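Local coordinates for protein alpha-fucosidase GH29 (Fusarium graminearum, PDB 4PSR) that hydrolyses alpha-L-fucosidic linkages as a GH29 glycoside hydrolase, and probably releases alpha-1,6-linked fucose from the reducing-end N-acetylglucosamine of glycoprotein glycans, at residues Phe227-Pro232 / His276-Thr281; Thr270-Asp275 / Val284-Arg289. One frame throughout, in Å; residues are numbered along the deposited sequence.

Contact 1. Residues Phe227-Pro232 / His276-Thr281. With NA (sodium ion), chain J; NAG (2-acetamido-2-deoxy-beta-D-glucopyranose), chain C; MAN (alpha-D-mannopyranose), chain D.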
loop_
_atom_site.group_PDB
_atom_site.type_symbol
_atom_site.label_atom_id
_atom_site.label_comp_id
_atom_site.label_asym_id
_atom_site.label_seq_id
_atom_site.Cartn_x
_atom_site.Cartn_y
_atom_site.Cartn_z
ATOM N N PHE A 227 -3.863 12.827 -0.917
ATOM C CA PHE A 227 -2.982 14.003 -0.942
ATOM C C PHE A 227 -3.734 15.300 -0.665
ATOM O O PHE A 227 -4.952 15.303 -0.472
ATOM C CB PHE A 227 -2.255 14.088 -2.293
ATOM C CG PHE A 227 -3.073 14.671 -3.405
ATOM C CD1 PHE A 227 -2.841 15.956 -3.849
ATOM C CD2 PHE A 227 -4.082 13.949 -4.021
ATOM C CE1 PHE A 227 -3.599 16.519 -4.879
ATOM C CE2 PHE A 227 -4.835 14.510 -5.054
ATOM C CZ PHE A 227 -4.587 15.805 -5.483
ATOM N N SER A 228 -2.993 16.409 -0.675
ATOM C CA SER A 228 -3.492 17.763 -0.354
ATOM C C SER A 228 -3.680 17.935 1.151
ATOM O O SER A 228 -4.419 18.831 1.585
ATOM C CB SER A 228 -4.741 18.147 -1.143
ATOM O OG SER A 228 -4.943 19.561 -1.032
ATOM N N LEU A 229 -2.991 17.130 1.960
ATOM C CA LEU A 229 -2.883 17.389 3.382
ATOM C C LEU A 229 -1.879 18.548 3.617
ATOM O O LEU A 229 -2.166 19.489 4.381
ATOM C CB LEU A 229 -2.477 16.119 4.170
ATOM C CG LEU A 229 -3.431 14.912 4.008
ATOM C CD1 LEU A 229 -2.923 13.794 4.860
ATOM C CD2 LEU A 229 -4.866 15.271 4.391
ATOM N N ASP A 230 -0.711 18.441 2.980
ATOM C CA ASP A 230 0.259 19.564 2.864
ATOM C C ASP A 230 1.182 19.190 1.722
ATOM O O ASP A 230 2.311 18.716 1.952
ATOM C CB ASP A 230 1.024 19.812 4.171
ATOM C CG ASP A 230 1.938 21.052 4.116
ATOM O OD1 ASP A 230 1.791 21.820 3.130
ATOM O OD2 ASP A 230 2.762 21.201 5.070
ATOM N N SER A 231 0.686 19.346 0.512
ATOM C CA SER A 231 1.446 18.985 -0.676
ATOM C C SER A 231 1.412 20.125 -1.677
ATOM O O SER A 231 0.824 20.041 -2.748
ATOM C CB SER A 231 0.968 17.645 -1.240
ATOM O OG SER A 231 -0.415 17.648 -1.449
ATOM N N PRO A 232 2.088 21.230 -1.313
ATOM C CA PRO A 232 2.172 22.388 -2.203
ATOM C C PRO A 232 2.749 22.000 -3.556
ATOM O O PRO A 232 3.698 21.199 -3.643
ATOM C CB PRO A 232 3.080 23.361 -1.435
ATOM C CG PRO A 232 3.891 22.517 -0.544
ATOM C CD PRO A 232 2.988 21.346 -0.158
ATOM N N HIS A 276 3.446 16.128 2.776
ATOM C CA HIS A 276 4.112 16.505 4.011
ATOM C C HIS A 276 3.113 16.664 5.161
ATOM O O HIS A 276 3.463 17.094 6.252
ATOM C CB HIS A 276 4.890 17.817 3.801
ATOM C CG HIS A 276 5.950 17.721 2.750
ATOM N ND1 HIS A 276 7.125 17.028 2.940
ATOM C CD2 HIS A 276 6.002 18.216 1.493
ATOM C CE1 HIS A 276 7.863 17.109 1.847
ATOM N NE2 HIS A 276 7.201 17.818 0.950
ATOM N N GLY A 277 1.856 16.331 4.915
ATOM C CA GLY A 277 0.816 16.659 5.871
ATOM C C GLY A 277 0.836 15.923 7.192
ATOM O O GLY A 277 0.376 16.453 8.205
ATOM N N PHE A 278 1.310 14.671 7.180
ATOM C CA PHE A 278 1.530 13.915 8.398
ATOM C C PHE A 278 3.032 13.585 8.488
ATOM O O PHE A 278 3.787 13.872 7.539
ATOM C CB PHE A 278 0.735 12.577 8.413
ATOM C CG PHE A 278 -0.784 12.701 8.456
ATOM C CD1 PHE A 278 -1.433 13.873 8.813
ATOM C CD2 PHE A 278 -1.561 11.581 8.147
ATOM C CE1 PHE A 278 -2.825 13.922 8.858
ATOM C CE2 PHE A 278 -2.932 11.615 8.197
ATOM C CZ PHE A 278 -3.575 12.796 8.553
ATOM N N ARG A 279 3.428 12.957 9.587
ATOM C CA ARG A 279 4.816 12.554 9.817
ATOM C C ARG A 279 4.917 11.021 9.770
ATOM O O ARG A 279 3.959 10.307 10.091
ATOM C CB ARG A 279 5.307 13.081 11.179
ATOM C CG ARG A 279 5.125 14.590 11.398
ATOM C CD ARG A 279 6.246 15.398 10.779
ATOM N NE ARG A 279 6.042 16.842 10.912
ATOM C CZ ARG A 279 6.500 17.590 11.913
ATOM N NH1 ARG A 279 6.267 18.892 11.915
ATOM N NH2 ARG A 279 7.186 17.056 12.913
ATOM N N ASN A 280 6.084 10.514 9.381
ATOM C CA ASN A 280 6.336 9.079 9.305
ATOM C C ASN A 280 6.714 8.504 10.661
ATOM O O ASN A 280 6.979 7.301 10.762
ATOM C CB ASN A 280 7.384 8.798 8.225
ATOM C CG ASN A 280 8.700 9.469 8.491
ATOM O OD1 ASN A 280 9.136 9.566 9.605
ATOM N ND2 ASN A 280 9.341 9.926 7.433
ATOM N N THR A 281 6.707 9.330 11.710
ATOM C CA THR A 281 6.773 8.847 13.082
ATOM C C THR A 281 5.489 8.151 13.541
ATOM O O THR A 281 5.550 7.204 14.333
ATOM C CB THR A 281 6.985 10.032 14.012
ATOM O OG1 THR A 281 6.016 11.006 13.656
ATOM C CG2 THR A 281 8.366 10.608 13.824
HETATM NA NA NA J . 5.767 6.650 16.548
HETATM C C1 NAG C . 10.663 10.611 7.502
HETATM C C2 NAG C . 11.571 10.318 6.336
HETATM C C3 NAG C . 12.897 11.045 6.540
HETATM C C4 NAG C . 12.658 12.533 6.788
HETATM C C5 NAG C . 11.623 12.730 7.892
HETATM C C6 NAG C . 11.229 14.175 8.101
HETATM C C7 NAG C . 11.574 8.257 5.004
HETATM C C8 NAG C . 11.798 6.783 5.014
HETATM N N2 NAG C . 11.773 8.886 6.166
HETATM O O3 NAG C . 13.697 10.859 5.380
HETATM O O4 NAG C . 13.854 13.169 7.240
HETATM O O5 NAG C . 10.422 12.009 7.572
HETATM O O6 NAG C . 10.553 14.680 6.960
HETATM O O7 NAG C . 11.219 8.849 3.990
HETATM C C1 MAN D . 5.222 26.726 4.926
HETATM C C2 MAN D . 4.298 25.815 5.712
HETATM C C3 MAN D . 4.131 24.478 4.997
HETATM C C4 MAN D . 3.791 24.647 3.522
HETATM C C5 MAN D . 4.717 25.671 2.853
HETATM C C6 MAN D . 4.303 26.058 1.418
HETATM O O2 MAN D . 2.995 26.374 5.789
HETATM O O3 MAN D . 3.145 23.713 5.641
HETATM O O4 MAN D . 3.985 23.398 2.874
HETATM O O5 MAN D . 4.731 26.882 3.628
HETATM O O6 MAN D . 2.909 26.373 1.401
HETATM O O HOH W 1 2.890 19.950 7.333
HETATM O O HOH W 2 6.140 4.592 15.194
HETATM O O HOH W 3 6.053 5.450 18.593
HETATM O O HOH W 4 8.129 7.296 16.568
#
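Two loops that follow neighbouring strands of a TIM barrel, 222-225 and 268-272, meet here through L229 and D230 on one side and H276, G277 and F278 on the other. The CA atoms come nearest at D230 and G277, 4.2 Å apart. The backbones are joined by H276 N donating to D230 O at 2.9 Å, with an N-H...O angle of 153° and the donor well above the carbonyl plane. G277 presents a bare CA, and D230 CB packs 3.6 Å from that CA; L229 CB rests against the same atom. Further along, L229 CD1 stands over the centre of the F278 ring, 3.9 Å from the ring centroid and 10° off the ring normal, a CH-pi contact made by a single methyl branch. D230 CG lies anti to its own backbone N (chi1 -175°), and both carboxylate oxygens take a hydroxyl of an alpha-mannose residue: O4 of the mannose donates to D230 OD1 at 2.7 Å, O3 to D230 OD2 at 2.6 Å. A water also donates to D230 OD2 and to H276 O, bridging the loops, so OD2 is gripped twice. R249 of helix 246-263 packs on L229 and D230 and bonds G277 O. Beyond the interface, N280 ND2 carries an N-linked N-acetylglucosamine, and T281 O binds the sodium ion at 2.3 Å, a site completed by D15 O, H17 O and three waters. Packing between the loops that leave successive strands at their C-terminal ends is typical of the TIM-barrel fold of family GH29.

Contact 2. Residues Thr270-Asp275 / Val284-Arg289. With FUL (beta-L-fucopyranose), chain M; TRS (2-amino-2-hydroxymethyl-propane-1,3-diol), chain H.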
loop_
_atom_site.group_PDB
_atom_site.type_symbol
_atom_site.label_atom_id
_atom_site.label_comp_id
_atom_site.label_asym_id
_atom_site.label_seq_id
_atom_site.Cartn_x
_atom_site.Cartn_y
_atom_site.Cartn_z
ATOM N N THR A 270 -2.736 6.230 7.149
ATOM C CA THR A 270 -1.804 6.320 6.027
ATOM C C THR A 270 -1.967 7.672 5.315
ATOM O O THR A 270 -3.013 8.343 5.429
ATOM C CB THR A 270 -1.980 5.165 4.976
ATOM O OG1 THR A 270 -3.182 5.377 4.229
ATOM C CG2 THR A 270 -2.023 3.785 5.618
ATOM N N TYR A 271 -0.930 8.087 4.613
ATOM C CA TYR A 271 -0.983 9.336 3.855
ATOM C C TYR A 271 -0.030 9.165 2.672
ATOM O O TYR A 271 0.864 8.304 2.726
ATOM C CB TYR A 271 -0.652 10.573 4.721
ATOM C CG TYR A 271 0.799 10.629 5.100
ATOM C CD1 TYR A 271 1.395 9.636 5.874
ATOM C CD2 TYR A 271 1.592 11.680 4.638
ATOM C CE1 TYR A 271 2.726 9.668 6.161
ATOM C CE2 TYR A 271 2.935 11.724 4.922
ATOM C CZ TYR A 271 3.502 10.726 5.682
ATOM O OH TYR A 271 4.864 10.762 5.935
ATOM N N LYS A 272 -0.218 9.947 1.613
ATOM C CA LYS A 272 0.613 9.763 0.409
ATOM C C LYS A 272 2.076 10.122 0.699
ATOM O O LYS A 272 2.358 11.116 1.344
ATOM C CB LYS A 272 0.064 10.527 -0.790
ATOM C CG LYS A 272 -1.283 10.021 -1.255
ATOM C CD LYS A 272 -1.193 8.577 -1.798
ATOM C CE LYS A 272 -2.506 8.071 -2.369
ATOM N NZ LYS A 272 -2.822 8.747 -3.647
ATOM N N HIS A 273 2.985 9.285 0.204
ATOM C CA HIS A 273 4.418 9.370 0.490
ATOM C C HIS A 273 5.010 10.754 0.271
ATOM O O HIS A 273 5.797 11.223 1.076
ATOM C CB HIS A 273 5.173 8.318 -0.350
ATOM C CG HIS A 273 6.668 8.469 -0.329
ATOM N ND1 HIS A 273 7.407 8.736 -1.461
ATOM C CD2 HIS A 273 7.555 8.375 0.688
ATOM C CE1 HIS A 273 8.689 8.805 -1.143
ATOM N NE2 HIS A 273 8.808 8.593 0.154
ATOM N N HIS A 274 4.615 11.387 -0.812
ATOM C CA HIS A 274 5.190 12.683 -1.222
ATOM C C HIS A 274 4.592 13.859 -0.442
ATOM O O HIS A 274 5.123 14.964 -0.461
ATOM C CB HIS A 274 4.965 12.876 -2.708
ATOM C CG HIS A 274 3.526 13.025 -3.095
ATOM N ND1 HIS A 274 2.906 14.255 -3.179
ATOM C CD2 HIS A 274 2.586 12.106 -3.418
ATOM C CE1 HIS A 274 1.648 14.088 -3.552
ATOM N NE2 HIS A 274 1.431 12.795 -3.708
ATOM N N ASP A 275 3.485 13.614 0.239
ATOM C CA ASP A 275 2.754 14.636 0.981
ATOM C C ASP A 275 3.456 14.874 2.319
ATOM O O ASP A 275 4.033 13.962 2.943
ATOM C CB ASP A 275 1.310 14.112 1.175
ATOM C CG ASP A 275 0.306 15.145 1.690
ATOM O OD1 ASP A 275 0.688 16.129 2.368
ATOM O OD2 ASP A 275 -0.898 14.976 1.352
ATOM N N VAL A 284 1.691 5.964 8.348
ATOM C CA VAL A 284 2.362 5.094 7.397
ATOM C C VAL A 284 2.381 5.726 6.017
ATOM O O VAL A 284 1.338 6.141 5.502
ATOM C CB VAL A 284 1.663 3.702 7.359
ATOM C CG1 VAL A 284 2.314 2.802 6.318
ATOM C CG2 VAL A 284 1.730 3.071 8.728
ATOM N N ASP A 285 3.560 5.810 5.409
ATOM C CA ASP A 285 3.707 6.349 4.054
ATOM C C ASP A 285 3.084 5.413 3.035
ATOM O O ASP A 285 3.351 4.194 3.048
ATOM C CB ASP A 285 5.200 6.498 3.661
ATOM C CG ASP A 285 5.929 7.614 4.380
ATOM O OD1 ASP A 285 5.462 8.116 5.413
ATOM O OD2 ASP A 285 7.048 7.910 3.897
ATOM N N ASP A 286 2.278 5.969 2.130
ATOM C CA ASP A 286 1.603 5.210 1.075
ATOM C C ASP A 286 2.207 5.628 -0.257
ATOM O O ASP A 286 2.009 6.750 -0.750
ATOM C CB ASP A 286 0.104 5.502 1.139
ATOM C CG ASP A 286 -0.685 4.726 0.148
ATOM O OD1 ASP A 286 -1.675 5.302 -0.395
ATOM O OD2 ASP A 286 -0.371 3.545 -0.087
ATOM N N TRP A 287 3.026 4.758 -0.818
ATOM C CA TRP A 287 3.740 5.056 -2.045
ATOM C C TRP A 287 2.870 5.002 -3.259
ATOM O O TRP A 287 1.882 4.254 -3.303
ATOM C CB TRP A 287 4.869 4.045 -2.221
ATOM C CG TRP A 287 6.064 4.368 -1.392
ATOM C CD1 TRP A 287 6.150 4.335 -0.042
ATOM C CD2 TRP A 287 7.342 4.797 -1.863
ATOM N NE1 TRP A 287 7.405 4.708 0.370
ATOM C CE2 TRP A 287 8.154 5.005 -0.736
ATOM C CE3 TRP A 287 7.881 5.026 -3.134
ATOM C CZ2 TRP A 287 9.486 5.426 -0.836
ATOM C CZ3 TRP A 287 9.197 5.466 -3.226
ATOM C CH2 TRP A 287 9.983 5.644 -2.092
ATOM N N GLU A 288 3.287 5.755 -4.280
ATOM C CA GLU A 288 2.629 5.756 -5.581
ATOM C C GLU A 288 2.585 4.351 -6.168
ATOM O O GLU A 288 3.417 3.517 -5.861
ATOM C CB GLU A 288 3.383 6.690 -6.540
ATOM C CG GLU A 288 4.800 6.255 -6.857
ATOM C CD GLU A 288 5.671 7.408 -7.338
ATOM O OE1 GLU A 288 5.154 8.293 -8.054
ATOM O OE2 GLU A 288 6.871 7.432 -6.984
ATOM N N ARG A 289 1.637 4.119 -7.070
ATOM C CA ARG A 289 1.449 2.795 -7.662
ATOM C C ARG A 289 2.747 2.197 -8.227
ATOM O O ARG A 289 3.523 2.865 -8.910
ATOM C CB ARG A 289 0.370 2.882 -8.731
ATOM C CG ARG A 289 -0.188 1.551 -9.157
ATOM C CD ARG A 289 -1.276 1.801 -10.147
ATOM N NE ARG A 289 -1.816 0.560 -10.660
ATOM C CZ ARG A 289 -2.835 0.515 -11.505
ATOM N NH1 ARG A 289 -3.393 1.656 -11.897
ATOM N NH2 ARG A 289 -3.290 -0.656 -11.928
HETATM C C1 FUL M . -5.077 9.516 -6.166
HETATM C C2 FUL M . -6.488 9.974 -6.475
HETATM O O2 FUL M . -6.518 11.269 -7.096
HETATM C C3 FUL M . -7.071 8.931 -7.392
HETATM O O3 FUL M . -8.364 9.337 -7.783
HETATM C C4 FUL M . -7.101 7.629 -6.633
HETATM O O4 FUL M . -7.988 7.749 -5.524
HETATM C C5 FUL M . -5.692 7.283 -6.171
HETATM C C6 FUL M . -5.639 6.025 -5.330
HETATM O O5 FUL M . -5.096 8.329 -5.409
HETATM O O1 FUL M . -4.453 10.499 -5.380
HETATM C C TRS H . 7.579 12.249 3.726
HETATM C C1 TRS H . 7.852 13.035 5.001
HETATM C C2 TRS H . 8.359 10.938 3.727
HETATM C C3 TRS H . 7.927 13.131 2.518
HETATM N N TRS H . 6.131 11.973 3.693
HETATM O O1 TRS H . 6.908 14.087 5.044
HETATM O O2 TRS H . 8.045 10.137 4.867
HETATM O O3 TRS H . 9.321 13.325 2.400
HETATM O O HOH W 5 -2.695 6.851 1.971
#
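Strands 270-272 and 284-287 run parallel in register, T270 beside V284, Y271 beside D285 and K272 beside D286, their axes approaching to 4.6 Å with a 43° twist. Y271 N donates to V284 O at 3.1 Å, nearly in line with that C=O, and Y271 O accepts from D286 N at 2.8 Å. Beyond the first strand, H273 N reaches D286 O at 2.9 Å at a type I turn from K272 to D275. In one of its two conformers, H273 has CG anti to its backbone N (chi1 170°) and its imidazole face-to-face on the six-membered ring of W287, centroids 3.8 Å apart and planes at 14°; its CB then covers the five-membered ring of W287, and D285 OD2 touches the imidazole edge at CD2. Y271 and D285 project side by side from one face of the sheet, ring and carboxylate nearly perpendicular; Y271 OH gives D285 OD1 a weak bond of 2.8 Å. A Tris molecule, probably from the crystallisation liquor, bridges this group: its O2 donates to D285 OD2 at 2.6 Å and its amine to Y271 OH, H273 O and D275 O. K272 runs alongside D286, and its NZ, in a salt bridge with D226, donates to O5 of fucose at 2.9 Å. A water links T270 OG1 to D286 OD1. These are the fifth and sixth barrel strands: W224 of strand 222-225 packs on T270, K272 and D286, Q301 of strand 300-305 binds D286 OD2, and Y24 of helix 22-27 covers T270 and V284.

How the contacts relate
The contacts lie about 9 Å apart, centre to centre, and alternate along the chain, since 276-281 connects 270-275 to 284-289. D275, at the end of the turn in contact 2, joins them: its OD1 lies 2.8 Å from D230 N and its OD2 3.1 Å from L229 N, both probable hydrogen bonds, while OD1 also bonds G277 N. One carboxylate thus fixes both loops of contact 1. Each contact reaches the bound fucose with one residue, F227 from contact 1 and K272 from contact 2. The Tris pocket is likewise shared: the hydroxyl O2 that donates to D285 also accepts from N280 ND2, and the H276 side chain lies about 4 Å from that molecule.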